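Local coordinates for protein ethylbenzene dehydrogenase alpha-subunit (Aromatoleum aromaticum, PDB 2IVF) that is the large molybdenum-cofactor subunit of a molybdopterin oxidoreductase and carries a molybdenum atom, the MGD and MD1 ligands and an iron/sulfur cluster, at residues D216-I221 with Y955-S960; S451-L456 with M939-H944; G542-A547 with H591-P596. All coordinates share one frame; numbering follows the deposited sequence.

How the contacts relate
All three contacts are buried, but they lie at different depths: the centre of contact 1 is about 7 Å from the centre of the chain, against about 15 Å for contact 2 and 18 Å for contact 3. Contacts 1 and 2 both use the long loop between strands 915-917 and 969-975. Contacts 1 and 3 touch, through a probable hydrogen bond from Asp-216 N to Val-544 O (2.7 Å) and the packing of Pro-546 on Val-219 and Asp-220. Their chemistry differs: a carboxylate at a helix start in contact 1, a lysine-centred charged cluster in contact 2, and in contact 3 van der Waals contacts of aliphatic carbons on backbone oxygens and a guanidinium, with two bridging waters.

Contact 1. Residues D216-I221 with Y955-S960; sequences DINVDI and YFMNGS. With MD1 (phosphoric acid 4-(2-amino-4-oxo-3,4,5,6,-tetrahydro-pteridin-6-yl)-2-hydroxy-3,4-dimercapto-but-3-en-yl ester guanylate ester), chain N.
Asp-216 and Met-957 make the direct hydrogen bond of this contact: Met-957 N gives its hydrogen to the syn lone pair of Asp-216 OD2 at 2.7 Å, with an N-H...O angle of 155°. The carboxylate is placed by a CG anti to the backbone N (chi1 -168°), and its other oxygen turns back to the helix, where Asp-216 OD1 accepts from Val-219 N at 3.3 Å, from above the carboxylate plane. Tyr-954 OH is a further partner of OD2, so the buried carboxylate is met by Val-219 N, Met-957 N and Tyr-954 OH.

Beside it, with CG anti to the carbonyl carbon (chi1 -54°) and SD trans beyond it, Met-957 crosses Asn-218 obliquely, SD 3.3 Å from Asn-218 OD1, while Asn-218 ND2 bonds to Asp-223 O. Met-957 CG also sits over the centre of the Phe-956 ring. From the helix, Ile-217 CG2 reaches Phe-956 CE1 at 3.8 Å, and Val-219 CG1 meets Ser-960 OG at 3.4 Å.

At the far end of the helix, Ile-221 CD1 lies 3.8 Å from S12 of MD1. The arrangement is an N-capped short helix docked on a type II turn (Tyr-955 to Asn-958), whose last helical residue, Ile-221, lines the MD1 pocket of a molybdopterin oxidoreductase.

Contact 2. Residues S451-L456 with M939-H944; sequences SYHGDL and MPKPLH
The Tyr-452 ring has Lys-941 CA above one face, offset toward the rim, and Met-939 CB at its edge, in plane and 3.9 Å from Tyr-452 CE2. The His-453 ring carries Tyr-452 CD1 over one face and takes Lys-941 NZ at its edge, in the ring plane. Over the centre of the His-944 ring lies Lys-941 CB, and Asp-455 CG stands at that ring's edge.

Lys-941 thus links all three rings. Its chain is extended beyond CG, with CG anti to the backbone N (chi1 -177°), and it crosses Tyr-452 at about a right angle, passing with CD 3.2 Å from Tyr-452 O. Its NZ gives one hydrogen bond to His-453 ND1 at 2.9 Å and another, within a salt bridge, to the syn lone pair of Asp-455 OD1 at 2.8 Å. Glu-826 provides a second carboxylate for the same ammonium group.

His-453 is the N-cap residue of helix 454-467, so the cluster ties the first turn of this helix to the loop before strand 969-975.

Asp-455 also meets His-944 tip to tip: His-944 NE2 donates to Asp-455 OD2 at 2.8 Å, arriving 61° out of the carboxylate plane, with the ring and carboxylate planes 81° apart. The lysine ammonium and the N-H of His-944 would probably favour the ionised carboxylate. At the hydroxyl end of Tyr-452, a water bridges Tyr-452 OH and Pro-940 O, and Pro-942 CD lies 3.3 Å from Tyr-452 OH.

Contact 3. Residues G542-A547 with H591-P596; sequences GLVPPA and HIRPAP
Gly-542 opens the contact against Arg-593: its CA lies 3.4 Å from Arg-593 NH1, at the edge of the guanidinium and near its plane. The backbone of Gly-542 has a positive phi (81°), and a side chain here would come tight against that NH1; the positive phi and the nearness of NH1 both suit glycine. The guanidinium is held from elsewhere, by a salt bridge from Arg-593 NE to Asp-184 and a hydrogen bond from NH2 to Asp-211 O. A bend at chi3 (62°) carries NE out of the line of the chain.

Leu-543 turns its side chain away and contributes its carbonyl instead. A water donates to Leu-543 O at 2.6 Å and is a weak, longer partner of His-591 ND1.

Val-544, whose CA is the one nearest His-591 CA across the two segments, points toward the second segment. Its CB comes 3.6 Å from His-591 O, while CG2 lies 3.9 Å from Arg-593 O and CG1 lies 4.2 Å from Arg-593 CB; the Val-544 and Arg-593 side chains cross at about a right angle.

Pro-545 follows, its CG 3.9 Å from His-591 CB, with its ring crossing that side chain also at about a right angle. A second water donates to both Pro-545 O and Arg-593 O, the latter at 2.9 Å, and so joins the two backbones.

Between His-591 and Arg-593 the loop folds into an inverse gamma turn centred on Ile-592. The whole is a loop packed beside strand 543-544, the partner of strand 214-215 in a two-stranded parallel sheet within the molybdopterin oxidoreductase family region.

Contact 1. Residues D216-I221 with Y955-S960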
loop_
_atom_site.group_PDB
_atom_site.type_symbol
_atom_site.label_atom_id
_atom_site.label_comp_id
_atom_site.label_asym_id
_atom_site.label_seq_id
_atom_site.Cartn_x
_atom_site.Cartn_y
_atom_site.Cartn_z
ATOM N N ASP A 216 17.647 16.201 -10.939
ATOM C CA ASP A 216 17.437 16.044 -9.455
ATOM C C ASP A 216 16.234 15.181 -9.121
ATOM O O ASP A 216 15.120 15.532 -9.477
ATOM C CB ASP A 216 17.242 17.419 -8.847
ATOM C CG ASP A 216 17.301 17.431 -7.355
ATOM O OD1 ASP A 216 16.566 16.665 -6.696
ATOM O OD2 ASP A 216 18.070 18.270 -6.823
ATOM N N ILE A 217 16.461 14.062 -8.441
ATOM C CA ILE A 217 15.415 13.102 -8.139
ATOM C C ILE A 217 14.269 13.776 -7.384
ATOM O O ILE A 217 13.125 13.651 -7.747
ATOM C CB ILE A 217 15.969 11.883 -7.350
ATOM C CG1 ILE A 217 14.836 11.017 -6.758
ATOM C CG2 ILE A 217 16.906 12.313 -6.217
ATOM C CD1 ILE A 217 13.986 10.321 -7.809
ATOM N N ASN A 218 14.578 14.507 -6.318
ATOM C CA ASN A 218 13.509 15.038 -5.466
ATOM C C ASN A 218 12.662 16.112 -6.087
ATOM O O ASN A 218 11.453 16.158 -5.871
ATOM C CB ASN A 218 14.083 15.521 -4.144
ATOM C CG ASN A 218 14.050 14.458 -3.151
ATOM O OD1 ASN A 218 14.891 13.555 -3.159
ATOM N ND2 ASN A 218 12.997 14.461 -2.341
ATOM N N VAL A 219 13.301 16.972 -6.848
ATOM C CA VAL A 219 12.596 18.022 -7.570
ATOM C C VAL A 219 11.737 17.349 -8.681
ATOM O O VAL A 219 10.627 17.815 -9.002
ATOM C CB VAL A 219 13.595 19.010 -8.097
ATOM C CG1 VAL A 219 12.919 20.187 -8.858
ATOM C CG2 VAL A 219 14.463 19.537 -6.895
ATOM N N ASP A 220 12.255 16.246 -9.233
ATOM C CA ASP A 220 11.605 15.580 -10.355
ATOM C C ASP A 220 10.325 14.859 -9.892
ATOM O O ASP A 220 9.289 14.909 -10.568
ATOM C CB ASP A 220 12.582 14.629 -11.052
ATOM C CG ASP A 220 12.023 14.082 -12.357
ATOM O OD1 ASP A 220 11.780 14.880 -13.317
ATOM O OD2 ASP A 220 11.829 12.851 -12.418
ATOM N N ILE A 221 10.397 14.229 -8.730
ATOM C CA ILE A 221 9.225 13.515 -8.187
ATOM C C ILE A 221 8.219 14.471 -7.581
ATOM O O ILE A 221 7.017 14.286 -7.741
ATOM C CB ILE A 221 9.619 12.419 -7.220
ATOM C CG1 ILE A 221 10.439 12.955 -6.025
ATOM C CG2 ILE A 221 10.404 11.324 -7.966
ATOM C CD1 ILE A 221 11.127 11.881 -5.163
ATOM N N TYR A 955 20.366 23.467 -4.230
ATOM C CA TYR A 955 21.386 22.439 -4.112
ATOM C C TYR A 955 20.572 21.148 -4.077
ATOM O O TYR A 955 19.342 21.204 -4.086
ATOM C CB TYR A 955 22.250 22.638 -2.873
ATOM C CG TYR A 955 21.472 22.696 -1.567
ATOM C CD1 TYR A 955 21.130 21.527 -0.898
ATOM C CD2 TYR A 955 21.117 23.913 -0.971
ATOM C CE1 TYR A 955 20.433 21.552 0.309
ATOM C CE2 TYR A 955 20.391 23.929 0.258
ATOM C CZ TYR A 955 20.073 22.751 0.891
ATOM O OH TYR A 955 19.364 22.718 2.110
ATOM N N PHE A 956 21.254 20.009 -4.049
ATOM C CA PHE A 956 20.642 18.720 -4.337
ATOM C C PHE A 956 19.388 18.509 -3.476
ATOM O O PHE A 956 19.423 18.706 -2.255
ATOM C CB PHE A 956 21.674 17.618 -4.120
ATOM C CG PHE A 956 21.152 16.209 -4.339
ATOM C CD1 PHE A 956 20.382 15.884 -5.446
ATOM C CD2 PHE A 956 21.501 15.201 -3.453
ATOM C CE1 PHE A 956 19.927 14.575 -5.644
ATOM C CE2 PHE A 956 21.042 13.887 -3.649
ATOM C CZ PHE A 956 20.255 13.591 -4.747
ATOM N N MET A 957 18.299 18.129 -4.158
ATOM C CA MET A 957 16.968 17.899 -3.604
ATOM C C MET A 957 16.224 19.125 -3.087
ATOM O O MET A 957 15.067 19.012 -2.629
ATOM C CB MET A 957 17.035 16.833 -2.511
ATOM C CG MET A 957 17.680 15.555 -2.986
ATOM S SD MET A 957 17.714 14.301 -1.708
ATOM C CE MET A 957 18.478 15.297 -0.449
ATOM N N ASN A 958 16.850 20.292 -3.168
ATOM C CA ASN A 958 16.342 21.478 -2.514
ATOM C C ASN A 958 16.342 22.674 -3.439
ATOM O O ASN A 958 17.373 23.185 -3.795
ATOM C CB ASN A 958 17.214 21.821 -1.302
ATOM C CG ASN A 958 17.094 20.821 -0.208
ATOM O OD1 ASN A 958 16.377 21.048 0.770
ATOM N ND2 ASN A 958 17.768 19.684 -0.361
ATOM N N GLY A 959 15.168 23.129 -3.818
ATOM C CA GLY A 959 15.071 24.371 -4.572
ATOM C C GLY A 959 14.884 24.102 -6.045
ATOM O O GLY A 959 14.830 22.956 -6.471
ATOM N N SER A 960 14.787 25.191 -6.804
ATOM C CA SER A 960 14.468 25.156 -8.241
ATOM C C SER A 960 12.984 24.746 -8.424
ATOM O O SER A 960 12.365 24.174 -7.515
ATOM C CB SER A 960 15.435 24.262 -9.031
ATOM O OG SER A 960 15.001 22.926 -9.093
HETATM P PB MD1 N . 9.305 6.172 -9.880
HETATM O O3B MD1 N . 8.478 4.866 -9.544
HETATM O O1B MD1 N . 10.527 6.143 -9.034
HETATM O O2B MD1 N . 9.345 6.469 -11.330
HETATM O O3A MD1 N . 8.358 7.292 -9.277
HETATM C C10 MD1 N . 8.461 7.755 -7.913
HETATM C C11 MD1 N . 7.260 8.671 -7.745
HETATM O O11 MD1 N . 6.137 7.743 -7.563
HETATM C C12 MD1 N . 7.402 9.497 -6.495
HETATM S S12 MD1 N . 8.523 9.093 -5.268
HETATM C C13 MD1 N . 6.585 10.574 -6.257
HETATM S S13 MD1 N . 6.683 11.487 -4.841
HETATM C C14 MD1 N . 5.573 11.039 -7.233
HETATM N N15 MD1 N . 4.204 11.047 -6.844
HETATM C C16 MD1 N . 3.209 11.342 -7.740
HETATM C C15 MD1 N . 1.922 11.447 -7.247
HETATM O O14 MD1 N . 1.669 11.289 -6.023
HETATM N N17 MD1 N . 0.967 11.658 -8.189
HETATM C C17 MD1 N . 1.285 11.833 -9.537
HETATM N N16 MD1 N . 0.273 12.061 -10.362
HETATM N N18 MD1 N . 2.555 11.772 -9.970
HETATM C C20 MD1 N . 3.505 11.538 -9.090
HETATM N N8 MD1 N . 4.796 11.526 -9.514
HETATM C C7 MD1 N . 5.930 11.209 -8.689
HETATM P PA MD1 N . 8.125 3.540 -10.384
HETATM O O1A MD1 N . 7.849 2.495 -9.353
HETATM O O2A MD1 N . 7.028 3.875 -11.320
HETATM O "O5'" MD1 N . 9.418 3.173 -11.213
HETATM C "C5'" MD1 N . 10.521 2.665 -10.470
HETATM C "C4'" MD1 N . 11.010 1.425 -11.097
HETATM O "O4'" MD1 N . 11.980 0.944 -10.175
HETATM C "C1'" MD1 N . 11.955 -0.474 -10.342
HETATM N N9 MD1 N . 12.560 -1.226 -9.234
HETATM C C4 MD1 N . 13.751 -1.801 -9.314
HETATM N N3 MD1 N . 14.637 -1.811 -10.339
HETATM C C2 MD1 N . 15.802 -2.446 -10.208
HETATM N N2 MD1 N . 16.706 -2.449 -11.225
HETATM N N1 MD1 N . 16.032 -3.152 -9.044
HETATM C C6 MD1 N . 15.177 -3.185 -7.969
HETATM O O6 MD1 N . 15.512 -3.787 -6.949
HETATM C C5 MD1 N . 13.977 -2.468 -8.099
HETATM N N7 MD1 N . 12.911 -2.278 -7.330
HETATM C C8 MD1 N . 12.065 -1.514 -8.027
HETATM C "C2'" MD1 N . 10.473 -0.824 -10.443
HETATM O "O2'" MD1 N . 10.217 -2.072 -11.131
HETATM C "C3'" MD1 N . 9.867 0.403 -11.141
HETATM O "O3'" MD1 N . 9.509 0.124 -12.520
#

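Contact 2. Residues S451-L456 with M939-H944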
loop_
_atom_site.group_PDB
_atom_site.type_symbol
_atom_site.label_atom_id
_atom_site.label_comp_id
_atom_site.label_asym_id
_atom_site.label_seq_id
_atom_site.Cartn_x
_atom_site.Cartn_y
_atom_site.Cartn_z
ATOM N N SER A 451 1.273 20.658 -5.147
ATOM C CA SER A 451 0.268 21.700 -5.372
ATOM C C SER A 451 1.019 22.920 -5.861
ATOM O O SER A 451 2.065 23.240 -5.333
ATOM C CB SER A 451 -0.497 22.031 -4.098
ATOM O OG SER A 451 -1.032 20.849 -3.481
ATOM N N TYR A 452 0.473 23.614 -6.841
ATOM C CA TYR A 452 1.162 24.768 -7.435
ATOM C C TYR A 452 1.639 25.749 -6.371
ATOM O O TYR A 452 2.789 26.233 -6.397
ATOM C CB TYR A 452 0.212 25.470 -8.375
ATOM C CG TYR A 452 0.814 26.479 -9.317
ATOM C CD1 TYR A 452 1.075 27.772 -8.893
ATOM C CD2 TYR A 452 1.038 26.168 -10.653
ATOM C CE1 TYR A 452 1.579 28.738 -9.787
ATOM C CE2 TYR A 452 1.537 27.127 -11.542
ATOM C CZ TYR A 452 1.816 28.393 -11.107
ATOM O OH TYR A 452 2.274 29.362 -12.027
ATOM N N HIS A 453 0.734 26.034 -5.442
ATOM C CA HIS A 453 0.978 26.973 -4.370
ATOM C C HIS A 453 1.207 26.249 -3.027
ATOM O O HIS A 453 0.872 26.789 -1.974
ATOM C CB HIS A 453 -0.225 27.924 -4.226
ATOM C CG HIS A 453 -0.411 28.831 -5.391
ATOM N ND1 HIS A 453 0.585 29.673 -5.820
ATOM C CD2 HIS A 453 -1.445 29.000 -6.247
ATOM C CE1 HIS A 453 0.172 30.334 -6.886
ATOM N NE2 HIS A 453 -1.058 29.954 -7.165
ATOM N N GLY A 454 1.779 25.048 -3.035
ATOM C CA GLY A 454 2.040 24.351 -1.776
ATOM C C GLY A 454 2.940 25.196 -0.881
ATOM O O GLY A 454 2.868 25.098 0.324
ATOM N N ASP A 455 3.820 25.996 -1.473
ATOM C CA ASP A 455 4.699 26.846 -0.668
ATOM C C ASP A 455 3.857 27.792 0.164
ATOM O O ASP A 455 4.092 27.911 1.355
ATOM C CB ASP A 455 5.750 27.617 -1.515
ATOM C CG ASP A 455 5.161 28.459 -2.597
ATOM O OD1 ASP A 455 3.989 28.263 -3.006
ATOM O OD2 ASP A 455 5.937 29.294 -3.108
ATOM N N LEU A 456 2.844 28.417 -0.448
ATOM C CA LEU A 456 1.930 29.298 0.289
ATOM C C LEU A 456 1.158 28.601 1.343
ATOM O O LEU A 456 0.967 29.139 2.426
ATOM C CB LEU A 456 0.940 29.983 -0.634
ATOM C CG LEU A 456 1.560 31.094 -1.483
ATOM C CD1 LEU A 456 0.495 31.610 -2.483
ATOM C CD2 LEU A 456 2.144 32.278 -0.653
ATOM N N MET A 939 3.009 22.260 -14.417
ATOM C CA MET A 939 3.373 23.670 -14.478
ATOM C C MET A 939 4.275 24.003 -13.292
ATOM O O MET A 939 3.840 23.881 -12.164
ATOM C CB MET A 939 2.112 24.545 -14.406
ATOM C CG MET A 939 1.134 24.386 -15.545
ATOM S SD MET A 939 1.820 24.912 -17.146
ATOM C CE MET A 939 1.857 26.704 -16.988
ATOM N N PRO A 940 5.550 24.374 -13.531
ATOM C CA PRO A 940 6.385 24.732 -12.407
ATOM C C PRO A 940 6.091 26.135 -11.940
ATOM O O PRO A 940 5.827 27.010 -12.763
ATOM C CB PRO A 940 7.808 24.651 -12.976
ATOM C CG PRO A 940 7.694 24.059 -14.307
ATOM C CD PRO A 940 6.317 24.387 -14.781
ATOM N N LYS A 941 6.187 26.358 -10.637
ATOM C CA LYS A 941 5.904 27.675 -10.068
ATOM C C LYS A 941 7.028 28.630 -10.428
ATOM O O LYS A 941 8.154 28.444 -9.993
ATOM C CB LYS A 941 5.669 27.610 -8.535
ATOM C CG LYS A 941 5.306 28.995 -7.971
ATOM C CD LYS A 941 4.477 28.899 -6.716
ATOM C CE LYS A 941 4.303 30.257 -6.053
ATOM N NZ LYS A 941 3.305 30.188 -4.930
ATOM N N PRO A 942 6.744 29.628 -11.278
ATOM C CA PRO A 942 7.818 30.482 -11.770
ATOM C C PRO A 942 8.610 31.235 -10.691
ATOM O O PRO A 942 9.778 31.543 -10.916
ATOM C CB PRO A 942 7.087 31.486 -12.661
ATOM C CG PRO A 942 5.915 30.826 -13.077
ATOM C CD PRO A 942 5.463 30.012 -11.875
ATOM N N LEU A 943 7.974 31.519 -9.535
ATOM C CA LEU A 943 8.638 32.271 -8.466
ATOM C C LEU A 943 9.799 31.445 -7.916
ATOM O O LEU A 943 10.739 31.989 -7.350
ATOM C CB LEU A 943 7.670 32.608 -7.330
ATOM C CG LEU A 943 6.568 33.614 -7.665
ATOM C CD1 LEU A 943 5.781 33.903 -6.372
ATOM C CD2 LEU A 943 7.173 34.843 -8.267
ATOM N N HIS A 944 9.765 30.143 -8.143
ATOM C CA HIS A 944 10.873 29.292 -7.729
ATOM C C HIS A 944 12.096 29.288 -8.627
ATOM O O HIS A 944 13.028 28.559 -8.359
ATOM C CB HIS A 944 10.382 27.897 -7.420
ATOM C CG HIS A 944 9.342 27.872 -6.357
ATOM N ND1 HIS A 944 8.795 26.692 -5.888
ATOM C CD2 HIS A 944 8.803 28.863 -5.606
ATOM C CE1 HIS A 944 7.883 26.970 -4.970
ATOM N NE2 HIS A 944 7.896 28.277 -4.749
HETATM O O HOH W 1 3.449 28.316 -14.185
#

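Contact 3. Residues G542-A547 with H591-P596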
loop_
_atom_site.group_PDB
_atom_site.type_symbol
_atom_site.label_atom_id
_atom_site.label_comp_id
_atom_site.label_asym_id
_atom_site.label_seq_id
_atom_site.Cartn_x
_atom_site.Cartn_y
_atom_site.Cartn_z
ATOM N N GLY A 542 27.031 17.116 -11.393
ATOM C CA GLY A 542 26.046 16.991 -12.513
ATOM C C GLY A 542 24.582 16.785 -12.130
ATOM O O GLY A 542 23.762 16.336 -12.957
ATOM N N LEU A 543 24.258 17.099 -10.875
ATOM C CA LEU A 543 22.887 17.055 -10.403
ATOM C C LEU A 543 22.277 18.405 -10.729
ATOM O O LEU A 543 22.799 19.446 -10.315
ATOM C CB LEU A 543 22.829 16.808 -8.911
ATOM C CG LEU A 543 23.255 15.395 -8.511
ATOM C CD1 LEU A 543 23.613 15.327 -7.043
ATOM C CD2 LEU A 543 22.151 14.392 -8.848
ATOM N N VAL A 544 21.180 18.376 -11.473
ATOM C CA VAL A 544 20.668 19.583 -12.127
ATOM C C VAL A 544 19.150 19.691 -11.908
ATOM O O VAL A 544 18.458 18.671 -11.793
ATOM C CB VAL A 544 21.046 19.584 -13.655
ATOM C CG1 VAL A 544 22.538 19.349 -13.816
ATOM C CG2 VAL A 544 20.262 18.490 -14.398
ATOM N N PRO A 545 18.628 20.926 -11.797
ATOM C CA PRO A 545 17.158 21.125 -11.704
ATOM C C PRO A 545 16.467 20.498 -12.899
ATOM O O PRO A 545 16.870 20.803 -14.019
ATOM C CB PRO A 545 16.995 22.658 -11.753
ATOM C CG PRO A 545 18.320 23.197 -12.234
ATOM C CD PRO A 545 19.353 22.205 -11.762
ATOM N N PRO A 546 15.512 19.575 -12.685
ATOM C CA PRO A 546 14.837 18.860 -13.799
ATOM C C PRO A 546 13.930 19.697 -14.719
ATOM O O PRO A 546 13.788 19.362 -15.909
ATOM C CB PRO A 546 14.073 17.745 -13.077
ATOM C CG PRO A 546 13.883 18.265 -11.713
ATOM C CD PRO A 546 15.044 19.096 -11.377
ATOM N N ALA A 547 13.411 20.835 -14.247
ATOM C CA ALA A 547 12.656 21.745 -15.132
ATOM C C ALA A 547 13.450 22.190 -16.368
ATOM O O ALA A 547 12.863 22.481 -17.432
ATOM C CB ALA A 547 12.111 22.978 -14.340
ATOM N N HIS A 591 23.633 24.327 -14.108
ATOM C CA HIS A 591 22.206 24.041 -13.860
ATOM C C HIS A 591 21.464 23.665 -15.135
ATOM O O HIS A 591 20.614 22.817 -15.146
ATOM C CB HIS A 591 21.491 25.271 -13.260
ATOM C CG HIS A 591 22.062 25.730 -11.954
ATOM N ND1 HIS A 591 22.170 24.893 -10.865
ATOM C CD2 HIS A 591 22.577 26.921 -11.569
ATOM C CE1 HIS A 591 22.706 25.563 -9.856
ATOM N NE2 HIS A 591 22.979 26.792 -10.267
ATOM N N ILE A 592 21.747 24.356 -16.221
ATOM C CA ILE A 592 20.983 24.141 -17.441
ATOM C C ILE A 592 21.680 23.115 -18.349
ATOM O O ILE A 592 22.335 23.461 -19.286
ATOM C CB ILE A 592 20.731 25.471 -18.150
ATOM C CG1 ILE A 592 19.861 26.344 -17.234
ATOM C CG2 ILE A 592 20.025 25.219 -19.514
ATOM C CD1 ILE A 592 19.926 27.801 -17.487
ATOM N N ARG A 593 21.497 21.843 -18.024
ATOM C CA ARG A 593 22.132 20.724 -18.712
ATOM C C ARG A 593 21.079 19.649 -18.955
ATOM O O ARG A 593 20.140 19.525 -18.142
ATOM C CB ARG A 593 23.251 20.105 -17.857
ATOM C CG ARG A 593 24.365 21.043 -17.488
ATOM C CD ARG A 593 25.484 20.355 -16.716
ATOM N NE ARG A 593 26.157 19.290 -17.486
ATOM C CZ ARG A 593 26.785 18.246 -16.930
ATOM N NH1 ARG A 593 26.863 18.125 -15.603
ATOM N NH2 ARG A 593 27.350 17.317 -17.685
ATOM N N PRO A 594 21.184 18.927 -20.091
ATOM C CA PRO A 594 22.133 19.230 -21.160
ATOM C C PRO A 594 21.945 20.637 -21.693
ATOM O O PRO A 594 20.838 21.135 -21.703
ATOM C CB PRO A 594 21.784 18.243 -22.283
ATOM C CG PRO A 594 20.877 17.250 -21.726
ATOM C CD PRO A 594 20.353 17.749 -20.399
ATOM N N ALA A 595 23.028 21.270 -22.126
ATOM C CA ALA A 595 22.930 22.608 -22.654
ATOM C C ALA A 595 21.873 22.590 -23.790
ATOM O O ALA A 595 21.726 21.577 -24.493
ATOM C CB ALA A 595 24.294 23.076 -23.166
ATOM N N PRO A 596 21.108 23.685 -23.952
ATOM C CA PRO A 596 20.128 23.790 -25.053
ATOM C C PRO A 596 20.626 23.472 -26.452
ATOM O O PRO A 596 19.835 23.069 -27.292
ATOM C CB PRO A 596 19.662 25.240 -24.938
ATOM C CG PRO A 596 19.663 25.445 -23.445
ATOM C CD PRO A 596 21.027 24.874 -23.080
HETATM O O HOH W 2 23.508 21.859 -10.956
HETATM O O HOH W 3 17.875 19.933 -16.314
#